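PDB 3VV5: amino acid ABC transporter, binding protein from Thermus thermophilus, which binds the lysine analogue L-thialysine, and probably related amino acids, as the periplasmic substrate-binding protein of an ABC transporter. Local coordinates for residues 38-43 / 96-101; 111-116 / 218-223. All coordinates share one frame; numbering follows the deposited sequence.

Contact 1: 38-43 / 96-101; sequences IRIGTE and FDFVIA. With SLZ (L-thialysine), chain C.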
ATOM      1  N   ILE A  38      20.567   2.695  -1.997  1.00 19.47           N
ATOM      2  CA  ILE A  38      19.472   2.012  -2.672  1.00 17.78           C
ATOM      3  C   ILE A  38      18.306   3.001  -2.880  1.00 17.12           C
ATOM      4  O   ILE A  38      17.863   3.692  -1.938  1.00 15.88           O
ATOM      5  CB  ILE A  38      19.028   0.738  -1.897  1.00 17.99           C
ATOM      6  CG1 ILE A  38      18.063  -0.110  -2.749  1.00 18.36           C
ATOM      7  CG2 ILE A  38      18.414   1.094  -0.511  1.00 17.78           C
ATOM      8  CD1 ILE A  38      18.022  -1.559  -2.361  1.00 19.33           C
ATOM      9  N   ARG A  39      17.829   3.064  -4.117  1.00 16.52           N
ATOM     10  CA  ARG A  39      16.725   3.947  -4.471  1.00 16.33           C
ATOM     11  C   ARG A  39      15.417   3.208  -4.301  1.00 14.89           C
ATOM     12  O   ARG A  39      15.207   2.159  -4.916  1.00 14.13           O
ATOM     13  CB  ARG A  39      16.818   4.405  -5.921  1.00 16.95           C
ATOM     14  CG  ARG A  39      18.175   4.936  -6.407  1.00 22.36           C
ATOM     15  CD  ARG A  39      17.968   5.398  -7.848  1.00 28.46           C
ATOM     16  NE  ARG A  39      19.048   5.019  -8.754  1.00 34.55           N
ATOM     17  CZ  ARG A  39      19.065   3.924  -9.524  1.00 37.06           C
ATOM     18  NH1 ARG A  39      20.110   3.714 -10.311  1.00 37.62           N
ATOM     19  NH2 ARG A  39      18.066   3.033  -9.512  1.00 37.18           N
ATOM     20  N   ILE A  40      14.521   3.781  -3.501  1.00 13.07           N
ATOM     21  CA  ILE A  40      13.262   3.124  -3.142  1.00 11.76           C
ATOM     22  C   ILE A  40      12.071   3.953  -3.629  1.00 11.56           C
ATOM     23  O   ILE A  40      11.961   5.131  -3.292  1.00 10.99           O
ATOM     24  CB  ILE A  40      13.156   2.942  -1.611  1.00 11.71           C
ATOM     25  CG1 ILE A  40      14.495   2.465  -1.010  1.00 11.02           C
ATOM     26  CG2 ILE A  40      12.007   1.972  -1.252  1.00 10.26           C
ATOM     27  CD1 ILE A  40      14.446   2.338   0.535  1.00  8.20           C
ATOM     28  N   GLY A  41      11.193   3.343  -4.421  1.00 11.08           N
ATOM     29  CA  GLY A  41      10.010   4.048  -4.950  1.00 11.20           C
ATOM     30  C   GLY A  41       8.841   3.846  -4.003  1.00 11.28           C
ATOM     31  O   GLY A  41       8.639   2.743  -3.487  1.00 11.02           O
ATOM     32  N   THR A  42       8.117   4.922  -3.711  1.00 11.24           N
ATOM     33  CA  THR A  42       6.891   4.813  -2.917  1.00 10.88           C
ATOM     34  C   THR A  42       5.911   5.896  -3.393  1.00 11.77           C
ATOM     35  O   THR A  42       6.224   6.624  -4.322  1.00 12.37           O
ATOM     36  CB  THR A  42       7.149   4.898  -1.387  1.00 11.76           C
ATOM     37  OG1 THR A  42       6.046   4.299  -0.701  1.00 11.70           O
ATOM     38  CG2 THR A  42       7.282   6.337  -0.919  1.00 11.52           C
ATOM     39  N   GLU A  43       4.743   5.992  -2.772  1.00 11.57           N
ATOM     40  CA  GLU A  43       3.753   6.976  -3.194  1.00 13.51           C
ATOM     41  C   GLU A  43       3.775   8.222  -2.318  1.00 13.70           C
ATOM     42  O   GLU A  43       4.014   9.334  -2.821  1.00 15.09           O
ATOM     43  CB  GLU A  43       2.340   6.368  -3.213  1.00 13.21           C
ATOM     44  CG  GLU A  43       1.274   7.360  -3.724  1.00 15.41           C
ATOM     45  CD  GLU A  43      -0.094   7.089  -3.138  1.00 18.76           C
ATOM     46  OE1 GLU A  43      -0.156   6.811  -1.924  1.00 21.03           O
ATOM     47  OE2 GLU A  43      -1.104   7.159  -3.876  1.00 17.79           O
ATOM     48  N   PHE A  96      13.914   3.188  -9.869  1.00 18.88           N
ATOM     49  CA  PHE A  96      14.256   2.830  -8.491  1.00 18.15           C
ATOM     50  C   PHE A  96      14.668   1.361  -8.483  1.00 17.32           C
ATOM     51  O   PHE A  96      14.379   0.626  -9.436  1.00 17.70           O
ATOM     52  CB  PHE A  96      13.089   3.018  -7.502  1.00 19.24           C
ATOM     53  CG  PHE A  96      11.842   3.660  -8.077  1.00 18.36           C
ATOM     54  CD1 PHE A  96      11.666   5.034  -8.038  1.00 20.59           C
ATOM     55  CD2 PHE A  96      10.805   2.872  -8.572  1.00 20.23           C
ATOM     56  CE1 PHE A  96      10.487   5.626  -8.517  1.00 19.63           C
ATOM     57  CE2 PHE A  96       9.630   3.459  -9.058  1.00 18.74           C
ATOM     58  CZ  PHE A  96       9.473   4.828  -9.034  1.00 18.39           C
ATOM     59  N   ASP A  97      15.315   0.925  -7.407  1.00 16.08           N
ATOM     60  CA  ASP A  97      15.755  -0.470  -7.281  1.00 15.68           C
ATOM     61  C   ASP A  97      14.650  -1.380  -6.758  1.00 14.62           C
ATOM     62  O   ASP A  97      14.511  -2.535  -7.193  1.00 14.63           O
ATOM     63  CB  ASP A  97      16.985  -0.555  -6.374  1.00 15.65           C
ATOM     64  CG  ASP A  97      18.118   0.274  -6.885  1.00 18.24           C
ATOM     65  OD1 ASP A  97      18.481   0.093  -8.071  1.00 18.66           O
ATOM     66  OD2 ASP A  97      18.634   1.116  -6.122  1.00 18.15           O
ATOM     67  N   PHE A  98      13.858  -0.856  -5.827  1.00 13.76           N
ATOM     68  CA  PHE A  98      12.648  -1.541  -5.398  1.00 12.61           C
ATOM     69  C   PHE A  98      11.553  -0.567  -5.003  1.00 12.48           C
ATOM     70  O   PHE A  98      11.798   0.628  -4.795  1.00 11.90           O
ATOM     71  CB  PHE A  98      12.893  -2.615  -4.314  1.00 12.02           C
ATOM     72  CG  PHE A  98      13.052  -2.093  -2.884  1.00 11.76           C
ATOM     73  CD1 PHE A  98      11.979  -2.152  -1.980  1.00 11.27           C
ATOM     74  CD2 PHE A  98      14.299  -1.651  -2.418  1.00 11.73           C
ATOM     75  CE1 PHE A  98      12.129  -1.710  -0.639  1.00 10.31           C
ATOM     76  CE2 PHE A  98      14.487  -1.230  -1.061  1.00 11.35           C
ATOM     77  CZ  PHE A  98      13.400  -1.254  -0.177  1.00 11.49           C
ATOM     78  N   VAL A  99      10.355  -1.114  -4.895  1.00 11.85           N
ATOM     79  CA  VAL A  99       9.188  -0.332  -4.535  1.00 12.18           C
ATOM     80  C   VAL A  99       8.560  -0.949  -3.279  1.00 11.92           C
ATOM     81  O   VAL A  99       8.409  -2.177  -3.184  1.00 11.34           O
ATOM     82  CB  VAL A  99       8.162  -0.314  -5.703  1.00 12.12           C
ATOM     83  CG1 VAL A  99       6.799   0.271  -5.265  1.00 12.66           C
ATOM     84  CG2 VAL A  99       8.706   0.474  -6.887  1.00 13.27           C
ATOM     85  N   ILE A 100       8.197  -0.089  -2.327  1.00 11.25           N
ATOM     86  CA  ILE A 100       7.369  -0.488  -1.179  1.00 11.00           C
ATOM     87  C   ILE A 100       6.287   0.543  -1.017  1.00 10.93           C
ATOM     88  O   ILE A 100       6.540   1.662  -0.557  1.00 11.11           O
ATOM     89  CB  ILE A 100       8.215  -0.726   0.123  1.00 11.18           C
ATOM     90  CG1 ILE A 100       7.351  -1.309   1.262  1.00 10.69           C
ATOM     91  CG2 ILE A 100       9.026   0.535   0.537  1.00 10.96           C
ATOM     92  CD1 ILE A 100       8.225  -1.782   2.446  1.00  9.31           C
ATOM     93  N   ALA A 101       5.078   0.174  -1.447  1.00 10.67           N
ATOM     94  CA  ALA A 101       3.993   1.121  -1.592  1.00 10.76           C
ATOM     95  C   ALA A 101       2.625   0.418  -1.489  1.00 10.90           C
ATOM     96  O   ALA A 101       1.658   0.793  -2.165  1.00 12.19           O
ATOM     97  CB  ALA A 101       4.138   1.851  -2.918  1.00 10.11           C
TER
HETATM   98  N   SLZ C 300      -3.481  -2.231  -1.617  1.00 19.97           N
HETATM   99  CA  SLZ C 300      -3.571  -1.292  -2.758  0.50 21.04           C
HETATM  100  CB  SLZ C 300      -2.401  -0.273  -2.722  0.50 19.98           C
HETATM  101  SG  SLZ C 300      -2.715   1.461  -2.233  0.50 25.00           S
HETATM  102  CD  SLZ C 300      -0.980   2.021  -2.370  0.50 14.53           C
HETATM  103  CE  SLZ C 300      -0.701   3.518  -2.203  0.50 13.26           C
HETATM  104  NZ  SLZ C 300       0.672   3.679  -1.699  0.50  3.19           N
HETATM  105  C   SLZ C 300      -3.361  -2.156  -3.998  1.00 20.32           C
HETATM  106  O   SLZ C 300      -3.836  -1.756  -5.074  0.50 19.65           O
HETATM  107  OXT SLZ C 300      -2.716  -3.218  -3.844  1.00 20.88           O
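Gly-41 sits between Phe-98 and Ile-100 in a parallel pairing of strands 38-42 and 98-100, whose short axes approach to 4.6 Å at 41°: its N donates to Phe-98 O (2.8 Å, 168° at the hydrogen) and its O accepts from Ile-100 N. Upstream, Arg-39 O takes Asp-97 N at 2.8 Å and, weakly, Phe-98 N. The Asp-97 side chain, with CG beside its own backbone N (chi1 -58°), turns its carboxylate back toward strand 38-42, where OD2 receives Arg-39 N at 2.9 Å on its anti side. OD1 lies 3.3 Å from Arg-39 NH2 but well out of the guanidinium plane, a salt bridge of charge alone; Arg-27 forms a second one with OD2. On one face of the sheet, Ile-40 CG2 lies over the Phe-98 ring, 3.9 Å from its centroid, while Ile-38 CD1 meets the ring at its edge. On the other, the Phe-96 ring lies flat over Gly-41 CA, 3.7 Å from centroid to CA, using the room that the glycine leaves. Without the ring, a leucine here would probably leave a gap over Gly-41 CA and part of the packing against helix 87-92 unfilled. Thr-42 OG1 donates to Ile-100 O at 2.7 Å. Where the strands end, L-thialysine NZ donates to Ala-101 O and weakly to Glu-43 OE1, which makes this end part of the ligand pocket; Gln-147 and Ala-45 N hold the Glu-43 carboxylate. Strand 76-81 bonds to the other edge of strand 38-42, helix 87-92 packs on Phe-96 and Val-99, and helix 226-242 packs against Ile-38 and Phe-98.

Contact 2: 111-116 / 218-223; sequences RAVDFT and AMAVAK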
ATOM      1  N   ARG A 111       3.216 -11.216 -12.780  1.00 19.23           N
ATOM      2  CA  ARG A 111       3.856 -11.318 -14.092  1.00 20.46           C
ATOM      3  C   ARG A 111       4.747 -10.119 -14.385  1.00 20.28           C
ATOM      4  O   ARG A 111       5.909 -10.287 -14.791  1.00 20.52           O
ATOM      5  CB  ARG A 111       2.806 -11.447 -15.191  1.00 21.18           C
ATOM      6  CG  ARG A 111       1.938 -12.661 -15.060  1.00 24.33           C
ATOM      7  CD  ARG A 111       1.236 -12.923 -16.384  1.00 32.79           C
ATOM      8  NE  ARG A 111      -0.157 -13.316 -16.200  1.00 37.18           N
ATOM      9  CZ  ARG A 111      -1.184 -12.474 -16.284  1.00 40.39           C
ATOM     10  NH1 ARG A 111      -0.978 -11.184 -16.555  1.00 42.76           N
ATOM     11  NH2 ARG A 111      -2.418 -12.915 -16.103  1.00 41.72           N
ATOM     12  N   ALA A 112       4.218  -8.916 -14.154  1.00 19.07           N
ATOM     13  CA  ALA A 112       4.914  -7.679 -14.478  1.00 18.41           C
ATOM     14  C   ALA A 112       6.193  -7.434 -13.649  1.00 17.96           C
ATOM     15  O   ALA A 112       7.196  -6.937 -14.173  1.00 17.47           O
ATOM     16  CB  ALA A 112       3.941  -6.470 -14.356  1.00 18.58           C
ATOM     17  N   VAL A 113       6.141  -7.752 -12.357  1.00 16.97           N
ATOM     18  CA  VAL A 113       7.282  -7.510 -11.461  1.00 16.19           C
ATOM     19  C   VAL A 113       7.554  -8.774 -10.643  1.00 16.33           C
ATOM     20  O   VAL A 113       6.729  -9.701 -10.635  1.00 16.55           O
ATOM     21  CB  VAL A 113       7.037  -6.259 -10.524  1.00 15.83           C
ATOM     22  CG1 VAL A 113       6.912  -4.947 -11.341  1.00 15.49           C
ATOM     23  CG2 VAL A 113       5.824  -6.470  -9.634  1.00 14.99           C
ATOM     24  N   ASP A 114       8.700  -8.830  -9.961  1.00 16.33           N
ATOM     25  CA  ASP A 114       8.942  -9.912  -9.003  1.00 16.33           C
ATOM     26  C   ASP A 114       8.643  -9.416  -7.581  1.00 14.87           C
ATOM     27  O   ASP A 114       9.248  -8.447  -7.125  1.00 13.85           O
ATOM     28  CB  ASP A 114      10.384 -10.419  -9.084  1.00 17.39           C
ATOM     29  CG  ASP A 114      10.608 -11.382 -10.242  1.00 20.02           C
ATOM     30  OD1 ASP A 114       9.725 -12.232 -10.512  1.00 24.52           O
ATOM     31  OD2 ASP A 114      11.670 -11.278 -10.880  1.00 22.54           O
ATOM     32  N   PHE A 115       7.706 -10.076  -6.901  1.00 13.63           N
ATOM     33  CA  PHE A 115       7.334  -9.707  -5.521  1.00 13.12           C
ATOM     34  C   PHE A 115       8.187 -10.469  -4.523  1.00 12.72           C
ATOM     35  O   PHE A 115       8.487 -11.652  -4.743  1.00 12.13           O
ATOM     36  CB  PHE A 115       5.876 -10.058  -5.223  1.00 12.23           C
ATOM     37  CG  PHE A 115       4.872  -9.089  -5.795  1.00 14.60           C
ATOM     38  CD1 PHE A 115       3.926  -9.533  -6.716  1.00 14.71           C
ATOM     39  CD2 PHE A 115       4.853  -7.738  -5.386  1.00 11.58           C
ATOM     40  CE1 PHE A 115       2.981  -8.657  -7.252  1.00 13.78           C
ATOM     41  CE2 PHE A 115       3.918  -6.877  -5.899  1.00 12.52           C
ATOM     42  CZ  PHE A 115       2.984  -7.335  -6.843  1.00 14.66           C
ATOM     43  N   THR A 116       8.556  -9.799  -3.422  1.00 12.01           N
ATOM     44  CA  THR A 116       9.166 -10.457  -2.279  1.00 11.96           C
ATOM     45  C   THR A 116       8.076 -11.280  -1.551  1.00 12.47           C
ATOM     46  O   THR A 116       6.866 -11.182  -1.873  1.00 11.31           O
ATOM     47  CB  THR A 116       9.736  -9.410  -1.287  1.00 12.10           C
ATOM     48  OG1 THR A 116       8.653  -8.586  -0.807  1.00 12.89           O
ATOM     49  CG2 THR A 116      10.749  -8.522  -1.988  1.00 13.13           C
ATOM     50  N   ALA A 218       3.270  -6.821  -0.676  1.00  9.61           N
ATOM     51  CA  ALA A 218       4.702  -7.116  -0.813  1.00  9.88           C
ATOM     52  C   ALA A 218       5.467  -6.003  -1.501  1.00 10.29           C
ATOM     53  O   ALA A 218       4.876  -5.142  -2.167  1.00  9.56           O
ATOM     54  CB  ALA A 218       4.919  -8.419  -1.587  1.00  9.76           C
ATOM     55  N   MET A 219       6.793  -6.071  -1.342  1.00 10.11           N
ATOM     56  CA  MET A 219       7.743  -5.207  -2.024  1.00 11.04           C
ATOM     57  C   MET A 219       7.938  -5.796  -3.400  1.00 11.07           C
ATOM     58  O   MET A 219       7.663  -6.971  -3.604  1.00 12.05           O
ATOM     59  CB  MET A 219       9.098  -5.211  -1.308  1.00 10.56           C
ATOM     60  CG  MET A 219       9.132  -4.446  -0.000  1.00 12.60           C
ATOM     61  SD  MET A 219      10.672  -4.785   0.873  1.00 17.30           S
ATOM     62  CE  MET A 219      10.286  -6.382   1.611  1.00 17.53           C
ATOM     63  N   ALA A 220       8.389  -4.975  -4.341  1.00 11.61           N
ATOM     64  CA  ALA A 220       8.560  -5.426  -5.717  1.00 12.57           C
ATOM     65  C   ALA A 220       9.902  -4.987  -6.235  1.00 12.48           C
ATOM     66  O   ALA A 220      10.426  -3.929  -5.879  1.00 13.11           O
ATOM     67  CB  ALA A 220       7.429  -4.884  -6.640  1.00 12.84           C
ATOM     68  N   VAL A 221      10.436  -5.826  -7.099  1.00 12.95           N
ATOM     69  CA  VAL A 221      11.696  -5.615  -7.753  1.00 14.51           C
ATOM     70  C   VAL A 221      11.393  -5.682  -9.269  1.00 14.66           C
ATOM     71  O   VAL A 221      10.371  -6.228  -9.657  1.00 13.74           O
ATOM     72  CB  VAL A 221      12.595  -6.729  -7.187  1.00 14.80           C
ATOM     73  CG1 VAL A 221      13.002  -7.757  -8.195  1.00 15.26           C
ATOM     74  CG2 VAL A 221      13.696  -6.182  -6.274  1.00 16.15           C
ATOM     75  N   ALA A 222      12.242  -5.100 -10.118  1.00 15.61           N
ATOM     76  CA  ALA A 222      12.071  -5.234 -11.573  1.00 16.42           C
ATOM     77  C   ALA A 222      12.062  -6.714 -11.970  1.00 16.74           C
ATOM     78  O   ALA A 222      12.810  -7.503 -11.404  1.00 16.55           O
ATOM     79  CB  ALA A 222      13.185  -4.498 -12.308  1.00 16.39           C
ATOM     80  N   LYS A 223      11.223  -7.090 -12.935  1.00 17.36           N
ATOM     81  CA  LYS A 223      11.059  -8.501 -13.278  1.00 17.93           C
ATOM     82  C   LYS A 223      12.428  -9.090 -13.642  1.00 18.25           C
ATOM     83  O   LYS A 223      13.184  -8.484 -14.398  1.00 18.53           O
ATOM     84  CB  LYS A 223      10.029  -8.688 -14.413  1.00 18.80           C
ATOM     85  CG  LYS A 223       9.831 -10.139 -14.907  1.00 18.46           C
ATOM     86  CD  LYS A 223       9.479 -11.118 -13.789  1.00 22.90           C
ATOM     87  CE  LYS A 223       7.987 -11.328 -13.639  1.00 22.05           C
ATOM     88  NZ  LYS A 223       7.641 -12.338 -12.603  1.00 23.04           N
TER
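Asp-114 and Val-221 form the antiparallel hydrogen-bonded pair of strands 113-115 and 218-222, with Asp-114 N to Val-221 O at 3.1 Å and Val-221 N to Asp-114 O at 2.9 Å. Thr-116 adds two further bonds, both to Met-219: its N reaches Met-219 O at 3.0 Å, and its OG1 accepts Met-219 N at a bent 137°. That hydroxyl reaches back because OG1 stands between the backbone N and the carbonyl carbon (chi1 61°).

Charge enters through Lys-223, whose NZ makes a salt bridge to Asp-114 OD1 at 3.0 Å, from above the carboxylate plane, and also bonds to Ala-110 O. The modelled course of the lysine chain leading there is doubtful. Asp-114 OD2 is held by Gly-224 N and by a salt bridge to Lys-226.

Apolar contacts fill the face carrying Phe-115 and Ala-220. Val-113 CG2 touches Ala-220 CB at 3.7 Å, and Phe-115 CD2 lies 3.9 Å from Ala-218 CB and 4.0 Å from Ala-220 CB.

The short strand directly after helix 107-112 thus pairs antiparallel with the long strand 206-222, consistent with the type 2 periplasmic-binding-protein fold of this family.

Overall arrangement
Both contacts belong to one mixed sheet and meet directly: strand 98-100 of contact 1 neighbours strand 206-222 of contact 2, Val-99 N lies 3.0 Å from Ala-220 O in a probable hydrogen bond, and the centres are about 11 Å apart. Contact 1 is the more enclosed, and its ligand-side end contributes to the thialysine pocket. Contact 2 is mostly buried along its strands, with Phe-115 partly exposed and Arg-111 and Lys-223 exposed. Each carries an aspartate-centred ion pair at one end, charge-only with arginine in contact 1, hydrogen-bonded with lysine in contact 2. Pairing is parallel in the first, with rings over Ile-40 and Gly-41, and antiparallel in the second, with alanine and valine contacts. Helices 87-92 and 226-242 pack on both.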